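Local coordinates for CRISPR-associated protein, Cse1 family (Acidimicrobium ferrooxidans, PDB 4H3T) that probably serves as the large Cse1 subunit of a type I-E CRISPR Cascade complex, which recognises invading DNA, at residues A[64-74]-A[217-227]; A[295-305]-A[338-346]. The protein carries 1 engineered substitution. One frame throughout, in Å; residues are numbered along the deposited sequence.

How the contacts relate
Contact 1 ties the end of helix 52-68 and the turn after it to the loop leaving helix 210-217; contact 2, later in the chain, joins segment 295-305 to the strand and helix start of 338-346. Their centres lie about 17 Å apart, yet the two meet through segment 217-227. N217 OD1 is 2.8 Å from H300 NE2, a probable hydrogen bond. Beside it, I227 CG2 makes apolar contact with P299 CB (3.6 Å), and methyl L226 CD1 packs against carbonyl oxygen G344 O (3.5 Å). Contact 2 sits deeper, its centre about 14 Å from the centre of the chain against about 22 Å for contact 1. No ligand marks a pocket at either.

Contact 1. Residues A[64-74]-A[217-227]; sequences AYRILRGPKDD and NLVPWQYRNLI
Y223 donates its hydroxyl to D74: Y223 OH lies 2.7 Å from D74 OD1 and meets the syn lone pair, with ring and carboxylate planes 80° apart. A second phenol, Y65, gives its proton to the carbonyl of V219 (Y65 OH to V219 O 2.8 Å) and accepts one from a water that also donates to N217 O. Tyrosine suits this buried spot, since its hydroxyl serves a loop carbonyl while its ring is left for packing.

Between these ends the backbones dock, W221 N bonding P71 O at 3.2 Å and Q222 N bonding K72 O at 2.9 Å. The side-chain oxygen OE1 of Q222 adds a weak bond, accepting from D74 N. P220 to Y223 form a type I beta turn, which fits against the linker joining helix 52-68 to helix 74-82. D73 is the N-cap of that second helix, its OD1 taking the N-H of E76. Before it, R69 leaves the first helix with positive phi, G70 adopts backbone angles that call for glycine, and P71 follows a cis peptide bond.

Farther out, L218 CD2 sits squarely over a face of the Y65 ring, 3.5 Å from its centroid; the same methyl reaches A64. A chi1 of -79° sets the Y65 ring beside its backbone N, where it lies between L218 and the W221 indole, nearly parallel to the indole but barely overlapping, Y65 CD1 lying 3.3 Å from W221 NE1. One indole face takes G70 CA and P71 O, near its rim. P71 CG and P220 CG touch at 4.2 Å, and W77 of helix 74-82 packs on both prolines.

Contact 2. Residues A[295-305]-A[338-346]; sequences RDVDPHVGWRM and AEEQRAGVL
R295 grips Q341 side-on, two nitrogens closing on one oxygen, with guanidinium and amide planes almost perpendicular at 86°. R295 NE, 3.3 Å from Q341 OE1, points its N-H at a lone pair of that oxygen in the carbonyl plane, whereas R295 NH2, 3.2 Å from Q341 OE1, comes from above that plane. The arginine reaches there because its chain runs extended to NE, starting with CG opposite the backbone N (chi1 165°); its cation also meets the Y315 ring. Q341 lies alongside W303, both side chains pointing the same way, and its amide is turned 32° from the indole, Q341 NE2 passing 3.9 Å from W303 CD1. The indole is itself sandwiched, with R295 CB over one face and V301 CG2 over the other. Replacing Q341 by an alanine would probably leave R295 NE and NH2 without this shared acceptor, the guanidinium keeping Y315 but freer to turn, and open a gap beside the indole.

W303 and Q341 share one face of a three-stranded antiparallel sheet, in which 340-341 is an outer strand beside 303-309. The two are a hydrogen-bonded pair, W303 N to Q341 O 2.9 Å and Q341 N to W303 O 2.8 Å; R304 and E340, a non-hydrogen-bonded pair, occupy the opposite face. M305 N continues the pairing to E339 O, while the CE methyl of M305, a selenomethionine, rests near the E339 carboxylate. G302 CA comes within 3.1 Å of Q341 O, where a beta carbon would clash. Past the strands, V345 N donates to P299 O at 2.8 Å as helix 344-350 begins, and A343 CB packs against the same carbonyl.

Contact 1. Residues A[64-74]-A[217-227]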
loop_
_atom_site.group_PDB
_atom_site.type_symbol
_atom_site.label_atom_id
_atom_site.label_comp_id
_atom_site.label_asym_id
_atom_site.label_seq_id
_atom_site.Cartn_x
_atom_site.Cartn_y
_atom_site.Cartn_z
ATOM N N ALA A 64 5.677 -13.968 -13.276
ATOM C CA ALA A 64 6.317 -13.325 -14.436
ATOM C C ALA A 64 7.815 -13.600 -14.492
ATOM O O ALA A 64 8.293 -14.001 -15.553
ATOM C CB ALA A 64 6.065 -11.836 -14.436
ATOM N N TYR A 65 8.552 -13.445 -13.357
ATOM C CA TYR A 65 9.999 -13.730 -13.353
ATOM C C TYR A 65 10.306 -15.172 -13.771
ATOM O O TYR A 65 11.323 -15.445 -14.454
ATOM C CB TYR A 65 10.595 -13.467 -11.963
ATOM C CG TYR A 65 10.859 -12.025 -11.665
ATOM C CD1 TYR A 65 11.894 -11.337 -12.303
ATOM C CD2 TYR A 65 10.207 -11.389 -10.609
ATOM C CE1 TYR A 65 12.241 -10.037 -11.928
ATOM C CE2 TYR A 65 10.545 -10.110 -10.220
ATOM C CZ TYR A 65 11.561 -9.423 -10.883
ATOM O OH TYR A 65 11.826 -8.116 -10.500
ATOM N N ARG A 66 9.425 -16.110 -13.377
ATOM C CA ARG A 66 9.619 -17.534 -13.701
ATOM C C ARG A 66 9.226 -17.825 -15.129
ATOM O O ARG A 66 9.926 -18.619 -15.791
ATOM C CB ARG A 66 8.851 -18.459 -12.733
ATOM C CG ARG A 66 9.254 -18.367 -11.249
ATOM C CD ARG A 66 10.747 -18.656 -11.069
ATOM N NE ARG A 66 11.031 -20.057 -11.379
ATOM C CZ ARG A 66 12.232 -20.574 -11.630
ATOM N NH1 ARG A 66 13.309 -19.789 -11.684
ATOM N NH2 ARG A 66 12.369 -21.874 -11.821
ATOM N N ILE A 67 8.108 -17.240 -15.619
ATOM C CA ILE A 67 7.707 -17.484 -17.019
ATOM C C ILE A 67 8.744 -16.851 -17.957
ATOM O O ILE A 67 9.119 -17.444 -18.948
ATOM C CB ILE A 67 6.287 -16.920 -17.306
ATOM C CG1 ILE A 67 5.181 -17.756 -16.636
ATOM C CG2 ILE A 67 6.044 -16.820 -18.809
ATOM C CD1 ILE A 67 3.844 -17.015 -16.471
ATOM N N LEU A 68 9.135 -15.603 -17.695
ATOM C CA LEU A 68 10.050 -14.909 -18.597
ATOM C C LEU A 68 11.527 -15.315 -18.387
ATOM O O LEU A 68 12.389 -14.943 -19.205
ATOM C CB LEU A 68 9.858 -13.388 -18.349
ATOM C CG LEU A 68 8.412 -12.874 -18.630
ATOM C CD1 LEU A 68 8.257 -11.434 -18.159
ATOM C CD2 LEU A 68 8.048 -12.944 -20.094
ATOM N N ARG A 69 11.851 -16.018 -17.269
ATOM C CA ARG A 69 13.223 -16.403 -16.926
ATOM C C ARG A 69 14.047 -15.130 -16.935
ATOM O O ARG A 69 15.152 -15.077 -17.402
ATOM C CB ARG A 69 13.754 -17.483 -17.885
ATOM C CG ARG A 69 12.841 -18.708 -17.794
ATOM C CD ARG A 69 13.325 -19.948 -18.517
ATOM N NE ARG A 69 14.656 -20.373 -18.073
ATOM C CZ ARG A 69 14.945 -21.006 -16.930
ATOM N NH1 ARG A 69 16.202 -21.342 -16.651
ATOM N NH2 ARG A 69 13.982 -21.289 -16.049
ATOM N N GLY A 70 13.510 -14.115 -16.320
ATOM C CA GLY A 70 14.144 -12.817 -16.336
ATOM C C GLY A 70 13.076 -11.785 -16.086
ATOM O O GLY A 70 12.000 -12.135 -15.613
ATOM N N PRO A 71 13.379 -10.494 -16.296
ATOM C CA PRO A 71 14.592 -9.948 -16.968
ATOM C C PRO A 71 15.827 -9.931 -16.069
ATOM O O PRO A 71 15.784 -9.522 -14.913
ATOM C CB PRO A 71 14.150 -8.534 -17.346
ATOM C CG PRO A 71 13.160 -8.149 -16.270
ATOM C CD PRO A 71 12.379 -9.432 -16.045
ATOM N N LYS A 72 16.938 -10.378 -16.599
ATOM C CA LYS A 72 18.181 -10.379 -15.834
ATOM C C LYS A 72 18.825 -9.015 -15.857
ATOM O O LYS A 72 19.609 -8.705 -14.958
ATOM C CB LYS A 72 19.184 -11.431 -16.400
ATOM C CG LYS A 72 20.008 -11.006 -17.551
ATOM C CD LYS A 72 20.862 -12.177 -18.005
ATOM C CE LYS A 72 21.814 -11.803 -19.106
ATOM N NZ LYS A 72 22.738 -12.933 -19.395
ATOM N N ASP A 73 18.569 -8.232 -16.918
ATOM C CA ASP A 73 19.282 -6.968 -17.145
ATOM C C ASP A 73 18.426 -5.985 -17.934
ATOM O O ASP A 73 17.286 -6.302 -18.300
ATOM C CB ASP A 73 20.617 -7.233 -17.880
ATOM C CG ASP A 73 20.526 -7.957 -19.222
ATOM O OD1 ASP A 73 19.421 -8.061 -19.765
ATOM O OD2 ASP A 73 21.550 -8.469 -19.682
ATOM N N ASP A 74 18.982 -4.794 -18.166
ATOM C CA ASP A 74 18.300 -3.725 -18.885
ATOM C C ASP A 74 17.995 -4.094 -20.323
ATOM O O ASP A 74 16.958 -3.665 -20.804
ATOM C CB ASP A 74 19.104 -2.415 -18.869
ATOM C CG ASP A 74 19.158 -1.804 -17.483
ATOM O OD1 ASP A 74 18.086 -1.605 -16.885
ATOM O OD2 ASP A 74 20.265 -1.502 -17.015
ATOM N N ASN A 217 7.236 -3.005 -12.540
ATOM C CA ASN A 217 7.563 -3.671 -11.280
ATOM C C ASN A 217 8.597 -4.792 -11.422
ATOM O O ASN A 217 9.091 -5.289 -10.382
ATOM C CB ASN A 217 6.292 -4.226 -10.627
ATOM C CG ASN A 217 5.489 -3.175 -9.968
ATOM O OD1 ASN A 217 5.779 -2.845 -8.849
ATOM N ND2 ASN A 217 4.541 -2.563 -10.664
ATOM N N LEU A 218 8.895 -5.206 -12.654
ATOM C CA LEU A 218 9.850 -6.272 -12.926
ATOM C C LEU A 218 11.229 -5.682 -13.010
ATOM O O LEU A 218 11.872 -5.682 -14.032
ATOM C CB LEU A 218 9.488 -7.072 -14.162
ATOM C CG LEU A 218 8.285 -8.007 -13.977
ATOM C CD1 LEU A 218 7.749 -8.389 -15.360
ATOM C CD2 LEU A 218 8.634 -9.192 -13.128
ATOM N N VAL A 219 11.735 -5.302 -11.844
ATOM C CA VAL A 219 13.061 -4.758 -11.745
ATOM C C VAL A 219 14.081 -5.856 -12.216
ATOM O O VAL A 219 14.074 -6.994 -11.662
ATOM C CB VAL A 219 13.386 -4.295 -10.296
ATOM C CG1 VAL A 219 14.774 -3.663 -10.240
ATOM C CG2 VAL A 219 12.314 -3.348 -9.730
ATOM N N PRO A 220 14.987 -5.534 -13.144
ATOM C CA PRO A 220 15.951 -6.551 -13.568
ATOM C C PRO A 220 16.880 -6.983 -12.424
ATOM O O PRO A 220 17.214 -6.168 -11.548
ATOM C CB PRO A 220 16.695 -5.862 -14.710
ATOM C CG PRO A 220 15.683 -4.987 -15.312
ATOM C CD PRO A 220 15.041 -4.385 -14.054
ATOM N N TRP A 221 17.283 -8.283 -12.435
ATOM C CA TRP A 221 18.133 -8.879 -11.393
ATOM C C TRP A 221 19.488 -8.148 -11.256
ATOM O O TRP A 221 20.055 -8.122 -10.173
ATOM C CB TRP A 221 18.386 -10.356 -11.701
ATOM C CG TRP A 221 17.156 -11.200 -11.745
ATOM C CD1 TRP A 221 15.953 -10.958 -11.143
ATOM C CD2 TRP A 221 16.994 -12.398 -12.501
ATOM N NE1 TRP A 221 15.061 -11.950 -11.459
ATOM C CE2 TRP A 221 15.701 -12.893 -12.222
ATOM C CE3 TRP A 221 17.858 -13.165 -13.301
ATOM C CZ2 TRP A 221 15.223 -14.059 -12.795
ATOM C CZ3 TRP A 221 17.377 -14.333 -13.864
ATOM C CH2 TRP A 221 16.057 -14.737 -13.650
ATOM N N GLN A 222 19.975 -7.518 -12.336
ATOM C CA GLN A 222 21.219 -6.750 -12.335
ATOM C C GLN A 222 21.179 -5.569 -11.349
ATOM O O GLN A 222 22.219 -5.142 -10.889
ATOM C CB GLN A 222 21.480 -6.240 -13.761
ATOM C CG GLN A 222 22.817 -5.645 -14.067
ATOM C CD GLN A 222 22.849 -5.027 -15.473
ATOM O OE1 GLN A 222 21.817 -4.741 -16.125
ATOM N NE2 GLN A 222 24.024 -4.633 -15.892
ATOM N N TYR A 223 19.990 -5.065 -10.971
ATOM C CA TYR A 223 19.891 -4.006 -9.962
ATOM C C TYR A 223 20.050 -4.582 -8.550
ATOM O O TYR A 223 19.087 -4.620 -7.778
ATOM C CB TYR A 223 18.544 -3.276 -10.069
ATOM C CG TYR A 223 18.415 -2.419 -11.306
ATOM C CD1 TYR A 223 18.755 -1.071 -11.280
ATOM C CD2 TYR A 223 17.968 -2.953 -12.504
ATOM C CE1 TYR A 223 18.704 -0.289 -12.436
ATOM C CE2 TYR A 223 17.913 -2.183 -13.667
ATOM C CZ TYR A 223 18.165 -0.820 -13.597
ATOM O OH TYR A 223 18.066 -0.025 -14.711
ATOM N N ARG A 224 21.249 -5.027 -8.208
ATOM C CA ARG A 224 21.521 -5.673 -6.913
ATOM C C ARG A 224 21.325 -4.709 -5.735
ATOM O O ARG A 224 21.107 -5.142 -4.615
ATOM C CB ARG A 224 22.932 -6.257 -6.878
ATOM C CG ARG A 224 23.176 -7.396 -7.883
ATOM C CD ARG A 224 23.344 -8.740 -7.194
ATOM N NE ARG A 224 24.275 -8.668 -6.057
ATOM C CZ ARG A 224 24.244 -9.444 -4.972
ATOM N NH1 ARG A 224 23.332 -10.412 -4.854
ATOM N NH2 ARG A 224 25.130 -9.264 -3.995
ATOM N N ASN A 225 21.389 -3.422 -5.996
ATOM C CA ASN A 225 21.088 -2.378 -5.002
ATOM C C ASN A 225 19.621 -2.206 -4.721
ATOM O O ASN A 225 19.273 -1.602 -3.704
ATOM C CB ASN A 225 21.630 -1.010 -5.481
ATOM C CG ASN A 225 21.207 -0.621 -6.928
ATOM O OD1 ASN A 225 21.250 -1.461 -7.881
ATOM N ND2 ASN A 225 20.827 0.665 -7.153
ATOM N N LEU A 226 18.740 -2.672 -5.643
ATOM C CA LEU A 226 17.301 -2.514 -5.550
ATOM C C LEU A 226 16.534 -3.790 -5.210
ATOM O O LEU A 226 15.441 -3.696 -4.633
ATOM C CB LEU A 226 16.805 -1.971 -6.887
ATOM C CG LEU A 226 17.447 -0.682 -7.396
ATOM C CD1 LEU A 226 16.685 -0.195 -8.640
ATOM C CD2 LEU A 226 17.545 0.457 -6.261
ATOM N N ILE A 227 16.995 -4.960 -5.670
ATOM C CA ILE A 227 16.328 -6.248 -5.400
ATOM C C ILE A 227 17.325 -7.382 -5.275
ATOM O O ILE A 227 18.463 -7.232 -5.674
ATOM C CB ILE A 227 15.339 -6.640 -6.542
ATOM C CG1 ILE A 227 16.039 -6.791 -7.957
ATOM C CG2 ILE A 227 14.225 -5.752 -6.652
ATOM C CD1 ILE A 227 15.284 -7.870 -8.811
HETATM O O HOH W 1 10.166 -6.899 -8.603
#

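Contact 2. Residues A[295-305]-A[338-346]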
loop_
_atom_site.group_PDB
_atom_site.type_symbol
_atom_site.label_atom_id
_atom_site.label_comp_id
_atom_site.label_asym_id
_atom_site.label_seq_id
_atom_site.Cartn_x
_atom_site.Cartn_y
_atom_site.Cartn_z
ATOM N N ARG A 295 14.968 -6.256 3.634
ATOM C CA ARG A 295 15.402 -4.945 3.189
ATOM C C ARG A 295 16.278 -5.067 1.921
ATOM O O ARG A 295 16.127 -4.272 0.988
ATOM C CB ARG A 295 16.084 -4.212 4.348
ATOM C CG ARG A 295 16.862 -3.028 3.933
ATOM C CD ARG A 295 17.183 -2.142 5.112
ATOM N NE ARG A 295 18.065 -1.076 4.676
ATOM C CZ ARG A 295 19.386 -1.159 4.507
ATOM N NH1 ARG A 295 20.031 -2.298 4.750
ATOM N NH2 ARG A 295 20.070 -0.103 4.119
ATOM N N ASP A 296 17.092 -6.095 1.839
ATOM C CA ASP A 296 17.915 -6.321 0.644
ATOM C C ASP A 296 17.109 -6.823 -0.536
ATOM O O ASP A 296 17.518 -6.635 -1.670
ATOM C CB ASP A 296 19.018 -7.346 0.940
ATOM C CG ASP A 296 20.092 -6.865 1.940
ATOM O OD1 ASP A 296 20.271 -5.619 2.088
ATOM O OD2 ASP A 296 20.728 -7.730 2.589
ATOM N N VAL A 297 16.026 -7.538 -0.293
ATOM C CA VAL A 297 15.287 -8.206 -1.346
ATOM C C VAL A 297 14.180 -7.376 -2.004
ATOM O O VAL A 297 13.998 -7.443 -3.218
ATOM C CB VAL A 297 14.672 -9.509 -0.750
ATOM C CG1 VAL A 297 13.751 -10.220 -1.737
ATOM C CG2 VAL A 297 15.774 -10.462 -0.263
ATOM N N ASP A 298 13.382 -6.708 -1.196
ATOM C CA ASP A 298 12.051 -6.240 -1.582
ATOM C C ASP A 298 12.023 -4.842 -2.196
ATOM O O ASP A 298 12.343 -3.865 -1.520
ATOM C CB ASP A 298 11.169 -6.303 -0.348
ATOM C CG ASP A 298 9.653 -6.242 -0.569
ATOM O OD1 ASP A 298 9.213 -5.747 -1.632
ATOM O OD2 ASP A 298 8.923 -6.656 0.328
ATOM N N PRO A 299 11.552 -4.747 -3.451
ATOM C CA PRO A 299 11.501 -3.453 -4.115
ATOM C C PRO A 299 10.308 -2.575 -3.749
ATOM O O PRO A 299 10.215 -1.463 -4.280
ATOM C CB PRO A 299 11.392 -3.865 -5.602
ATOM C CG PRO A 299 10.554 -5.094 -5.566
ATOM C CD PRO A 299 11.019 -5.828 -4.344
ATOM N N HIS A 300 9.330 -3.085 -3.019
ATOM C CA HIS A 300 8.068 -2.353 -2.763
ATOM C C HIS A 300 8.005 -1.633 -1.389
ATOM O O HIS A 300 6.914 -1.273 -0.937
ATOM C CB HIS A 300 6.877 -3.307 -2.849
ATOM C CG HIS A 300 6.663 -3.840 -4.238
ATOM N ND1 HIS A 300 6.441 -5.191 -4.476
ATOM C CD2 HIS A 300 6.634 -3.174 -5.404
ATOM C CE1 HIS A 300 6.325 -5.295 -5.800
ATOM N NE2 HIS A 300 6.390 -4.083 -6.384
ATOM N N VAL A 301 9.127 -1.496 -0.713
ATOM C CA VAL A 301 9.152 -0.876 0.627
ATOM C C VAL A 301 10.379 0.066 0.744
ATOM O O VAL A 301 11.473 -0.335 0.399
ATOM C CB VAL A 301 9.113 -1.979 1.729
ATOM C CG1 VAL A 301 10.120 -3.101 1.484
ATOM C CG2 VAL A 301 9.264 -1.401 3.170
ATOM N N GLY A 302 10.158 1.270 1.279
ATOM C CA GLY A 302 11.187 2.244 1.611
ATOM C C GLY A 302 11.512 2.070 3.084
ATOM O O GLY A 302 10.726 1.455 3.827
ATOM N N TRP A 303 12.684 2.552 3.513
ATOM C CA TRP A 303 13.186 2.351 4.882
ATOM C C TRP A 303 13.688 3.618 5.502
ATOM O O TRP A 303 14.080 4.553 4.810
ATOM C CB TRP A 303 14.341 1.313 4.902
ATOM C CG TRP A 303 13.930 -0.016 4.345
ATOM C CD1 TRP A 303 13.948 -0.387 3.030
ATOM C CD2 TRP A 303 13.340 -1.108 5.059
ATOM N NE1 TRP A 303 13.391 -1.631 2.881
ATOM C CE2 TRP A 303 13.012 -2.105 4.106
ATOM C CE3 TRP A 303 13.053 -1.353 6.410
ATOM C CZ2 TRP A 303 12.410 -3.324 4.469
ATOM C CZ3 TRP A 303 12.509 -2.581 6.770
ATOM C CH2 TRP A 303 12.158 -3.529 5.796
ATOM N N ARG A 304 13.568 3.677 6.824
ATOM C CA ARG A 304 14.121 4.746 7.647
ATOM C C ARG A 304 15.072 4.090 8.609
ATOM O O ARG A 304 14.715 3.099 9.252
ATOM C CB ARG A 304 12.986 5.496 8.393
ATOM C CG ARG A 304 13.436 6.454 9.468
ATOM C CD ARG A 304 12.244 7.201 10.049
ATOM N NE ARG A 304 11.292 6.329 10.767
ATOM C CZ ARG A 304 11.437 5.884 12.020
ATOM N NH1 ARG A 304 12.522 6.185 12.721
ATOM N NH2 ARG A 304 10.499 5.141 12.578
HETATM N N MSE A 305 16.206 4.688 8.812
HETATM C CA MSE A 305 17.159 4.172 9.805
HETATM C C MSE A 305 16.666 4.567 11.197
HETATM O O MSE A 305 16.538 5.746 11.467
HETATM C CB MSE A 305 18.563 4.717 9.548
HETATM C CG MSE A 305 19.590 4.063 10.493
HETATM SE SE MSE A 305 21.204 4.962 10.460
HETATM C CE MSE A 305 20.725 6.340 11.666
ATOM N N ALA A 338 18.044 12.313 4.922
ATOM C CA ALA A 338 19.312 11.605 5.017
ATOM C C ALA A 338 19.169 10.222 5.636
ATOM O O ALA A 338 19.999 9.368 5.367
ATOM C CB ALA A 338 20.293 12.422 5.847
ATOM N N GLU A 339 18.171 9.990 6.482
ATOM C CA GLU A 339 18.033 8.679 7.116
ATOM C C GLU A 339 16.978 7.790 6.409
ATOM O O GLU A 339 16.644 6.744 6.947
ATOM C CB GLU A 339 17.662 8.877 8.614
ATOM C CG GLU A 339 18.884 9.390 9.394
ATOM C CD GLU A 339 18.725 9.615 10.888
ATOM O OE1 GLU A 339 17.608 9.414 11.419
ATOM O OE2 GLU A 339 19.734 9.991 11.533
ATOM N N GLU A 340 16.521 8.185 5.201
ATOM C CA GLU A 340 15.426 7.548 4.478
ATOM C C GLU A 340 15.900 7.020 3.142
ATOM O O GLU A 340 16.701 7.671 2.488
ATOM C CB GLU A 340 14.323 8.553 4.231
ATOM C CG GLU A 340 13.565 9.093 5.449
ATOM C CD GLU A 340 12.465 10.064 5.044
ATOM O OE1 GLU A 340 12.699 10.892 4.130
ATOM O OE2 GLU A 340 11.385 10.038 5.676
ATOM N N GLN A 341 15.339 5.922 2.680
ATOM C CA GLN A 341 15.720 5.311 1.406
ATOM C C GLN A 341 14.432 4.877 0.715
ATOM O O GLN A 341 13.652 4.074 1.269
ATOM C CB GLN A 341 16.689 4.167 1.809
ATOM C CG GLN A 341 17.119 3.012 0.900
ATOM C CD GLN A 341 17.376 1.730 1.780
ATOM O OE1 GLN A 341 17.628 1.750 3.063
ATOM N NE2 GLN A 341 17.225 0.579 1.148
ATOM N N ARG A 342 14.173 5.414 -0.473
ATOM C CA ARG A 342 12.952 5.114 -1.200
ATOM C C ARG A 342 12.877 3.612 -1.627
ATOM O O ARG A 342 13.875 2.880 -1.628
ATOM C CB ARG A 342 12.768 6.046 -2.433
ATOM C CG ARG A 342 13.694 5.749 -3.590
ATOM C CD ARG A 342 13.591 6.749 -4.750
ATOM N NE ARG A 342 13.536 8.141 -4.310
ATOM C CZ ARG A 342 13.264 9.183 -5.077
ATOM N NH1 ARG A 342 13.123 9.034 -6.389
ATOM N NH2 ARG A 342 13.191 10.391 -4.553
ATOM N N ALA A 343 11.646 3.162 -1.876
ATOM C CA ALA A 343 11.355 1.822 -2.404
ATOM C C ALA A 343 12.176 1.592 -3.652
ATOM O O ALA A 343 12.274 2.471 -4.505
ATOM C CB ALA A 343 9.888 1.672 -2.708
ATOM N N GLY A 344 12.802 0.419 -3.758
ATOM C CA GLY A 344 13.694 0.152 -4.889
ATOM C C GLY A 344 12.988 0.252 -6.229
ATOM O O GLY A 344 13.579 0.622 -7.228
ATOM N N VAL A 345 11.677 -0.012 -6.243
ATOM C CA VAL A 345 10.869 0.078 -7.489
ATOM C C VAL A 345 10.813 1.525 -7.993
ATOM O O VAL A 345 10.813 1.767 -9.211
ATOM C CB VAL A 345 9.448 -0.549 -7.332
ATOM C CG1 VAL A 345 8.490 0.295 -6.508
ATOM C CG2 VAL A 345 8.871 -0.822 -8.701
ATOM N N LEU A 346 10.822 2.502 -7.056
ATOM C CA LEU A 346 10.806 3.888 -7.463
ATOM C C LEU A 346 12.160 4.316 -8.062
ATOM O O LEU A 346 12.183 5.109 -9.009
ATOM C CB LEU A 346 10.404 4.758 -6.265
ATOM C CG LEU A 346 8.951 4.502 -5.737
ATOM C CD1 LEU A 346 8.639 5.516 -4.618
ATOM C CD2 LEU A 346 7.933 4.584 -6.815
HETATM O O HOH W 2 14.535 0.844 -0.165
#